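Local coordinates for protein fucose-binding lectin (Kordia periserrulae, PDB 6HTN) that binds fucosides such as methyl alpha-L-fucopyranoside in pockets between the blades of a beta-propeller, consistent with a role in carbohydrate recognition, at residues Ala52-Trp57 with Ile66-Ile71; His14-Ser19 with Leu27-Trp32. All blocks are in the same frame, centred on the assembly; numbering follows the deposited sequence.

Interaction 1: Ala52-Trp57 with Ile66-Ile71; sequences AGATSW and IRVYAI. With MFU (methyl alpha-L-fucopyranoside), chain H.
W57 and R67 cross obliquely beside the fucoside. The indole lays CH2 over the centre of the guanidinium, 3.7 Å from R67 CZ, with the two planes 58° apart, so the approach is tilted and not a flat stack. At the ring edge, W57 CZ3 lies 3.7 Å from R67 CG. W57 CG itself sits between the backbone N and the carbonyl carbon (chi1 65°). The other guanidinium atoms grip the fucoside: R67 NE donates to O4 at 2.8 Å, and R67 NH2 to the ring oxygen O5 at 2.9 Å. Behind them, R67 NH1 bonds I66 O from above the carbonyl plane (2.9 Å), while D83 pairs with NH2, which helps fix the rotation of the group. The segments are the first two strands of a four-stranded antiparallel propeller blade, joined by G53-Y69 and T55-R67 hydrogen-bonded pairs. The face carrying T55, R67 and Y69 looks to the next blade: T55 OG1 bonds S106, and R67 and Y69 touch I116. Y69 OH, in turn, reaches E79, whose OE2 also binds the sugar. On the opposite face, that of A54, S56, I66 and V68, S56 OG bonds T4; beside it A52 CB packs 3.6 Å from V68 CG1.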
loop_
_atom_site.group_PDB
_atom_site.type_symbol
_atom_site.label_atom_id
_atom_site.label_comp_id
_atom_site.label_asym_id
_atom_site.label_seq_id
_atom_site.Cartn_x
_atom_site.Cartn_y
_atom_site.Cartn_z
ATOM N N ALA A 52 9.101 -1.991 -8.495
ATOM C CA ALA A 52 10.481 -2.457 -8.631
ATOM C C ALA A 52 11.427 -1.311 -8.293
ATOM O O ALA A 52 11.151 -0.152 -8.611
ATOM C CB ALA A 52 10.673 -2.975 -10.014
ATOM N N GLY A 53 12.452 -1.626 -7.562
ATOM C CA GLY A 53 13.596 -0.725 -7.400
ATOM C C GLY A 53 14.640 -1.097 -8.432
ATOM O O GLY A 53 14.690 -2.263 -8.842
ATOM N N ALA A 54 15.374 -0.116 -8.893
ATOM C CA ALA A 54 16.363 -0.384 -9.943
ATOM C C ALA A 54 17.671 0.331 -9.647
ATOM O O ALA A 54 17.646 1.489 -9.152
ATOM C CB ALA A 54 15.781 0.043 -11.268
ATOM N N THR A 55 18.745 -0.268 -10.130
ATOM C CA THR A 55 20.079 0.370 -10.105
ATOM C C THR A 55 20.793 -0.070 -11.390
ATOM O O THR A 55 20.434 -1.109 -11.969
ATOM C CB THR A 55 20.828 0.010 -8.806
ATOM O OG1 THR A 55 21.956 0.916 -8.757
ATOM C CG2 THR A 55 21.207 -1.434 -8.703
ATOM N N SER A 56 21.808 0.672 -11.797
ATOM C CA SER A 56 22.568 0.307 -13.009
ATOM C C SER A 56 23.974 0.850 -12.894
ATOM O O SER A 56 24.214 1.775 -12.107
ATOM C CB SER A 56 21.866 0.839 -14.236
ATOM O OG SER A 56 21.801 2.239 -14.254
ATOM N N TRP A 57 24.881 0.284 -13.673
ATOM C CA TRP A 57 26.276 0.802 -13.713
ATOM C C TRP A 57 26.837 0.521 -15.108
ATOM O O TRP A 57 26.462 -0.469 -15.731
ATOM C CB TRP A 57 27.123 0.143 -12.644
ATOM C CG TRP A 57 27.344 -1.326 -12.781
ATOM C CD1 TRP A 57 28.411 -1.952 -13.362
ATOM C CD2 TRP A 57 26.488 -2.369 -12.328
ATOM N NE1 TRP A 57 28.304 -3.293 -13.259
ATOM C CE2 TRP A 57 27.122 -3.603 -12.617
ATOM C CE3 TRP A 57 25.267 -2.404 -11.650
ATOM C CZ2 TRP A 57 26.571 -4.832 -12.310
ATOM C CZ3 TRP A 57 24.751 -3.634 -11.318
ATOM C CH2 TRP A 57 25.376 -4.834 -11.641
ATOM N N ILE A 66 22.112 -3.686 -15.478
ATOM C CA ILE A 66 20.919 -3.205 -14.739
ATOM C C ILE A 66 20.492 -4.307 -13.787
ATOM O O ILE A 66 20.534 -5.493 -14.100
ATOM C CB ILE A 66 19.773 -2.833 -15.699
ATOM C CG1 ILE A 66 20.201 -1.857 -16.778
ATOM C CG2 ILE A 66 18.574 -2.323 -14.912
ATOM C CD1 ILE A 66 19.170 -1.613 -17.871
ATOM N N ARG A 67 20.067 -3.908 -12.579
ATOM C CA ARG A 67 19.485 -4.837 -11.619
ATOM C C ARG A 67 18.170 -4.238 -11.123
ATOM O O ARG A 67 18.132 -3.064 -10.754
ATOM C CB ARG A 67 20.450 -5.081 -10.451
ATOM C CG ARG A 67 21.771 -5.733 -10.837
ATOM C CD ARG A 67 21.581 -7.157 -11.260
ATOM N NE ARG A 67 22.858 -7.837 -11.587
ATOM C CZ ARG A 67 23.449 -7.778 -12.766
ATOM N NH1 ARG A 67 22.961 -7.068 -13.775
ATOM N NH2 ARG A 67 24.583 -8.454 -12.919
ATOM N N VAL A 68 17.131 -5.056 -11.151
ATOM C CA VAL A 68 15.756 -4.655 -10.773
ATOM C C VAL A 68 15.305 -5.611 -9.680
ATOM O O VAL A 68 15.513 -6.823 -9.783
ATOM C CB VAL A 68 14.834 -4.754 -12.027
ATOM C CG1 VAL A 68 13.421 -4.472 -11.729
ATOM C CG2 VAL A 68 15.307 -3.844 -13.110
ATOM N N TYR A 69 14.688 -5.070 -8.637
ATOM C CA TYR A 69 14.273 -5.801 -7.425
ATOM C C TYR A 69 12.795 -5.559 -7.135
ATOM O O TYR A 69 12.362 -4.404 -7.061
ATOM C CB TYR A 69 15.145 -5.364 -6.226
ATOM C CG TYR A 69 16.625 -5.585 -6.432
ATOM C CD1 TYR A 69 17.187 -6.825 -6.175
ATOM C CD2 TYR A 69 17.409 -4.595 -6.999
ATOM C CE1 TYR A 69 18.536 -7.050 -6.432
ATOM C CE2 TYR A 69 18.743 -4.812 -7.281
ATOM C CZ TYR A 69 19.302 -6.049 -7.015
ATOM O OH TYR A 69 20.614 -6.292 -7.352
ATOM N N ALA A 70 12.042 -6.632 -6.989
ATOM C CA ALA A 70 10.608 -6.568 -6.712
ATOM C C ALA A 70 10.238 -7.684 -5.777
ATOM O O ALA A 70 11.063 -8.528 -5.472
ATOM C CB ALA A 70 9.804 -6.664 -8.003
ATOM N N ILE A 71 9.006 -7.685 -5.310
ATOM C CA ILE A 71 8.456 -8.823 -4.540
ATOM C C ILE A 71 7.769 -9.776 -5.520
ATOM O O ILE A 71 6.896 -9.351 -6.283
ATOM C CB ILE A 71 7.515 -8.350 -3.434
ATOM C CG1 ILE A 71 8.148 -7.262 -2.559
ATOM C CG2 ILE A 71 7.075 -9.566 -2.621
ATOM C CD1 ILE A 71 9.535 -7.603 -2.072
HETATM C C1 MFU H . 24.911 -11.633 -10.751
HETATM C C2 MFU H . 23.705 -11.828 -9.834
HETATM C C3 MFU H . 24.079 -11.314 -8.446
HETATM C C4 MFU H . 24.450 -9.868 -8.539
HETATM C C5 MFU H . 25.675 -9.749 -9.488
HETATM C C6 MFU H . 26.103 -8.310 -9.642
HETATM O O1 MFU H . 25.919 -12.528 -10.250
HETATM O O2 MFU H . 23.405 -13.226 -9.816
HETATM O O3 MFU H . 22.984 -11.563 -7.558
HETATM O O4 MFU H . 23.424 -9.055 -9.092
HETATM O O5 MFU H . 25.252 -10.260 -10.815
HETATM C CM MFU H . 27.100 -12.318 -11.046
#

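Interaction 2: His14-Ser19 with Leu27-Trp32; sequences HLRIYS and LLERCW. With MFU (methyl alpha-L-fucopyranoside), chain G; MFU (methyl alpha-L-fucopyranoside), chain O.
E29 and Y18 run side by side and point the same way, and E29, traced outward, meets the tyrosine with CB, CG and OE2. Its CB lies 3.7 Å from Y18 CE1, and CG comes closer to that same atom, at 3.4 Å. CG stands anti to the backbone N (chi1 177°); the chain is extended beyond it, and the carboxylate lies beside the phenol oxygen, with CD facing O3 and O4 of a fucoside. There OE2 accepts from Y18 OH at 2.6 Å, on its anti side and 27° out of the carboxylate plane. The fucoside hydroxyl O4 also donates to OE2, at 2.7 Å. The other oxygen, OE1, receives the O3 hydroxyl at 2.6 Å and the backbone N-H of L42. The hairpin that holds these groups is the middle pair of a four-stranded propeller blade, closed by backbone bonds from L15-W32 to S19-L28. Across it, R16 supplies NE to the same O4 at 2.9 Å and NH2 to O5, and C31 CB and SG lie over one face of its guanidinium. The reverse face of the sheet serves a different fucoside: C5 of that sugar lies 3.6 Å above the W32 ring, offset toward the rim, while R117, E129 and A141 of the second subunit bind its polar atoms.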
loop_
_atom_site.group_PDB
_atom_site.type_symbol
_atom_site.label_atom_id
_atom_site.label_comp_id
_atom_site.label_asym_id
_atom_site.label_seq_id
_atom_site.Cartn_x
_atom_site.Cartn_y
_atom_site.Cartn_z
ATOM N N HIS A 14 20.121 7.907 -21.189
ATOM C CA HIS A 14 19.293 6.698 -21.334
ATOM C C HIS A 14 18.480 6.550 -20.053
ATOM O O HIS A 14 19.094 6.622 -18.977
ATOM C CB HIS A 14 20.139 5.467 -21.590
ATOM C CG HIS A 14 20.968 5.619 -22.835
ATOM N ND1 HIS A 14 20.534 5.088 -24.055
ATOM C CD2 HIS A 14 22.136 6.285 -23.070
ATOM C CE1 HIS A 14 21.453 5.401 -24.998
ATOM N NE2 HIS A 14 22.414 6.139 -24.444
ATOM N N LEU A 15 17.168 6.384 -20.183
ATOM C CA LEU A 15 16.280 6.201 -18.995
ATOM C C LEU A 15 15.671 4.829 -19.074
ATOM O O LEU A 15 15.260 4.369 -20.175
ATOM C CB LEU A 15 15.176 7.268 -19.004
ATOM C CG LEU A 15 15.591 8.730 -19.076
ATOM C CD1 LEU A 15 14.351 9.639 -19.190
ATOM C CD2 LEU A 15 16.399 9.143 -17.857
ATOM N N ARG A 16 15.540 4.172 -17.931
ATOM C CA ARG A 16 14.829 2.886 -17.834
ATOM C C ARG A 16 13.858 3.003 -16.656
ATOM O O ARG A 16 14.347 3.211 -15.511
ATOM C CB ARG A 16 15.719 1.672 -17.730
ATOM C CG ARG A 16 16.659 1.493 -18.917
ATOM C CD ARG A 16 15.862 1.038 -20.156
ATOM N NE ARG A 16 16.786 0.788 -21.300
ATOM C CZ ARG A 16 17.203 1.686 -22.172
ATOM N NH1 ARG A 16 16.910 2.944 -22.084
ATOM N NH2 ARG A 16 17.979 1.286 -23.156
ATOM N N ILE A 17 12.569 2.878 -16.907
ATOM C CA ILE A 17 11.504 3.092 -15.890
ATOM C C ILE A 17 10.756 1.781 -15.730
ATOM O O ILE A 17 10.176 1.280 -16.731
ATOM C CB ILE A 17 10.601 4.260 -16.277
ATOM C CG1 ILE A 17 11.349 5.519 -16.686
ATOM C CG2 ILE A 17 9.568 4.513 -15.193
ATOM C CD1 ILE A 17 12.307 6.065 -15.600
ATOM N N TYR A 18 10.679 1.242 -14.530
ATOM C CA TYR A 18 10.099 -0.068 -14.222
ATOM C C TYR A 18 8.835 0.101 -13.387
ATOM O O TYR A 18 8.847 0.848 -12.384
ATOM C CB TYR A 18 11.117 -0.950 -13.486
ATOM C CG TYR A 18 12.377 -1.180 -14.296
ATOM C CD1 TYR A 18 12.428 -2.182 -15.270
ATOM C CD2 TYR A 18 13.450 -0.325 -14.179
ATOM C CE1 TYR A 18 13.555 -2.324 -16.075
ATOM C CE2 TYR A 18 14.570 -0.466 -14.960
ATOM C CZ TYR A 18 14.625 -1.464 -15.916
ATOM O OH TYR A 18 15.716 -1.522 -16.779
ATOM N N SER A 19 7.793 -0.609 -13.767
ATOM C CA SER A 19 6.505 -0.547 -13.040
ATOM C C SER A 19 5.743 -1.853 -13.170
ATOM O O SER A 19 6.025 -2.661 -14.043
ATOM C CB SER A 19 5.697 0.622 -13.466
ATOM O OG SER A 19 5.308 0.512 -14.866
ATOM N N LEU A 27 5.786 -7.013 -14.768
ATOM C CA LEU A 27 6.637 -5.811 -14.822
ATOM C C LEU A 27 6.741 -5.299 -16.258
ATOM O O LEU A 27 6.846 -6.117 -17.217
ATOM C CB LEU A 27 8.013 -6.099 -14.204
ATOM C CG LEU A 27 8.016 -6.414 -12.716
ATOM C CD1 LEU A 27 9.380 -6.925 -12.269
ATOM C CD2 LEU A 27 7.583 -5.236 -11.890
ATOM N N LEU A 28 6.683 -4.001 -16.353
ATOM C CA LEU A 28 6.867 -3.205 -17.598
ATOM C C LEU A 28 8.195 -2.484 -17.486
ATOM O O LEU A 28 8.516 -1.891 -16.402
ATOM C CB LEU A 28 5.728 -2.189 -17.685
ATOM C CG LEU A 28 5.829 -1.129 -18.764
ATOM C CD1 LEU A 28 5.810 -1.767 -20.145
ATOM C CD2 LEU A 28 4.703 -0.110 -18.644
ATOM N N GLU A 29 8.955 -2.445 -18.572
ATOM C CA GLU A 29 10.166 -1.610 -18.698
ATOM C C GLU A 29 9.939 -0.597 -19.800
ATOM O O GLU A 29 9.624 -1.046 -20.952
ATOM C CB GLU A 29 11.377 -2.460 -19.023
ATOM C CG GLU A 29 12.640 -1.654 -19.242
ATOM C CD GLU A 29 13.813 -2.475 -19.715
ATOM O OE1 GLU A 29 13.614 -3.395 -20.561
ATOM O OE2 GLU A 29 14.973 -2.227 -19.213
ATOM N N ARG A 30 9.993 0.664 -19.503
ATOM C CA ARG A 30 9.867 1.746 -20.501
ATOM C C ARG A 30 11.235 2.376 -20.700
ATOM O O ARG A 30 11.953 2.616 -19.706
ATOM C CB ARG A 30 8.821 2.772 -20.139
ATOM C CG ARG A 30 7.420 2.182 -20.130
ATOM C CD ARG A 30 6.882 1.883 -21.557
ATOM N NE ARG A 30 6.498 3.139 -22.144
ATOM C CZ ARG A 30 6.198 3.297 -23.474
ATOM N NH1 ARG A 30 6.349 2.303 -24.303
ATOM N NH2 ARG A 30 5.680 4.418 -23.877
ATOM N N CYS A 31 11.600 2.587 -21.946
ATOM C CA CYS A 31 12.973 2.996 -22.313
ATOM C C CYS A 31 13.002 4.286 -23.075
ATOM O O CYS A 31 12.156 4.492 -23.968
ATOM C CB CYS A 31 13.613 1.936 -23.183
ATOM S SG CYS A 31 13.580 0.270 -22.558
ATOM N N TRP A 32 13.988 5.131 -22.774
ATOM C CA TRP A 32 14.258 6.356 -23.554
ATOM C C TRP A 32 15.728 6.308 -23.927
ATOM O O TRP A 32 16.572 6.223 -22.999
ATOM C CB TRP A 32 13.941 7.613 -22.785
ATOM C CG TRP A 32 14.292 8.902 -23.460
ATOM C CD1 TRP A 32 15.526 9.490 -23.561
ATOM C CD2 TRP A 32 13.366 9.753 -24.146
ATOM N NE1 TRP A 32 15.419 10.673 -24.243
ATOM C CE2 TRP A 32 14.100 10.860 -24.619
ATOM C CE3 TRP A 32 11.993 9.691 -24.399
ATOM C CZ2 TRP A 32 13.477 11.895 -25.313
ATOM C CZ3 TRP A 32 11.376 10.722 -25.077
ATOM C CH2 TRP A 32 12.126 11.804 -25.542
HETATM C C1 MFU G . 17.183 -2.136 -24.373
HETATM C C2 MFU G . 16.130 -2.842 -23.515
HETATM C C3 MFU G . 16.652 -3.871 -22.568
HETATM C C4 MFU G . 17.640 -3.194 -21.631
HETATM C C5 MFU G . 18.662 -2.578 -22.602
HETATM C C6 MFU G . 19.709 -1.755 -21.787
HETATM O O1 MFU G . 17.729 -3.221 -25.037
HETATM O O2 MFU G . 15.241 -3.600 -24.415
HETATM O O3 MFU G . 15.643 -4.500 -21.745
HETATM O O4 MFU G . 17.036 -2.081 -20.930
HETATM O O5 MFU G . 18.104 -1.536 -23.413
HETATM C CM MFU G . 18.749 -2.762 -25.966
HETATM C C1 MFU O . 11.996 15.225 -21.924
HETATM C C2 MFU O . 10.827 14.356 -21.460
HETATM C C3 MFU O . 11.086 12.945 -21.809
HETATM C C4 MFU O . 12.358 12.369 -21.268
HETATM C C5 MFU O . 13.493 13.264 -21.858
HETATM C C6 MFU O . 14.811 12.808 -21.309
HETATM O O1 MFU O . 11.972 15.116 -23.336
HETATM O O2 MFU O . 9.665 14.860 -22.152
HETATM O O3 MFU O . 9.929 12.135 -21.399
HETATM O O4 MFU O . 12.377 12.494 -19.849
HETATM O O5 MFU O . 13.214 14.597 -21.487
HETATM C CM MFU O . 13.135 15.806 -23.937
#

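Overall arrangement
Interactions 1 and 2 are hairpins of successive blades, interaction 1 joining the first and second strands of its blade, interaction 2 the second and third of the blade before, with centres 11 Å apart. Their join is the Y18 ring of interaction 2, which packs on the face of interaction 1 formed by A54, I66 and V68, with A52 beside it: I66 CG2 is 3.5 Å from Y18 OH, and A54 CB 3.7 Å from Y18 CD2. The pocket between the blades draws on both contacts, R16 and E29 supplying polar groups from one side and I66 lining it from the other, with W87 bonding the same sugar. R67 repeats the part of R16 one blade later, while L15 and W32 extend the scheme across the subunit boundary.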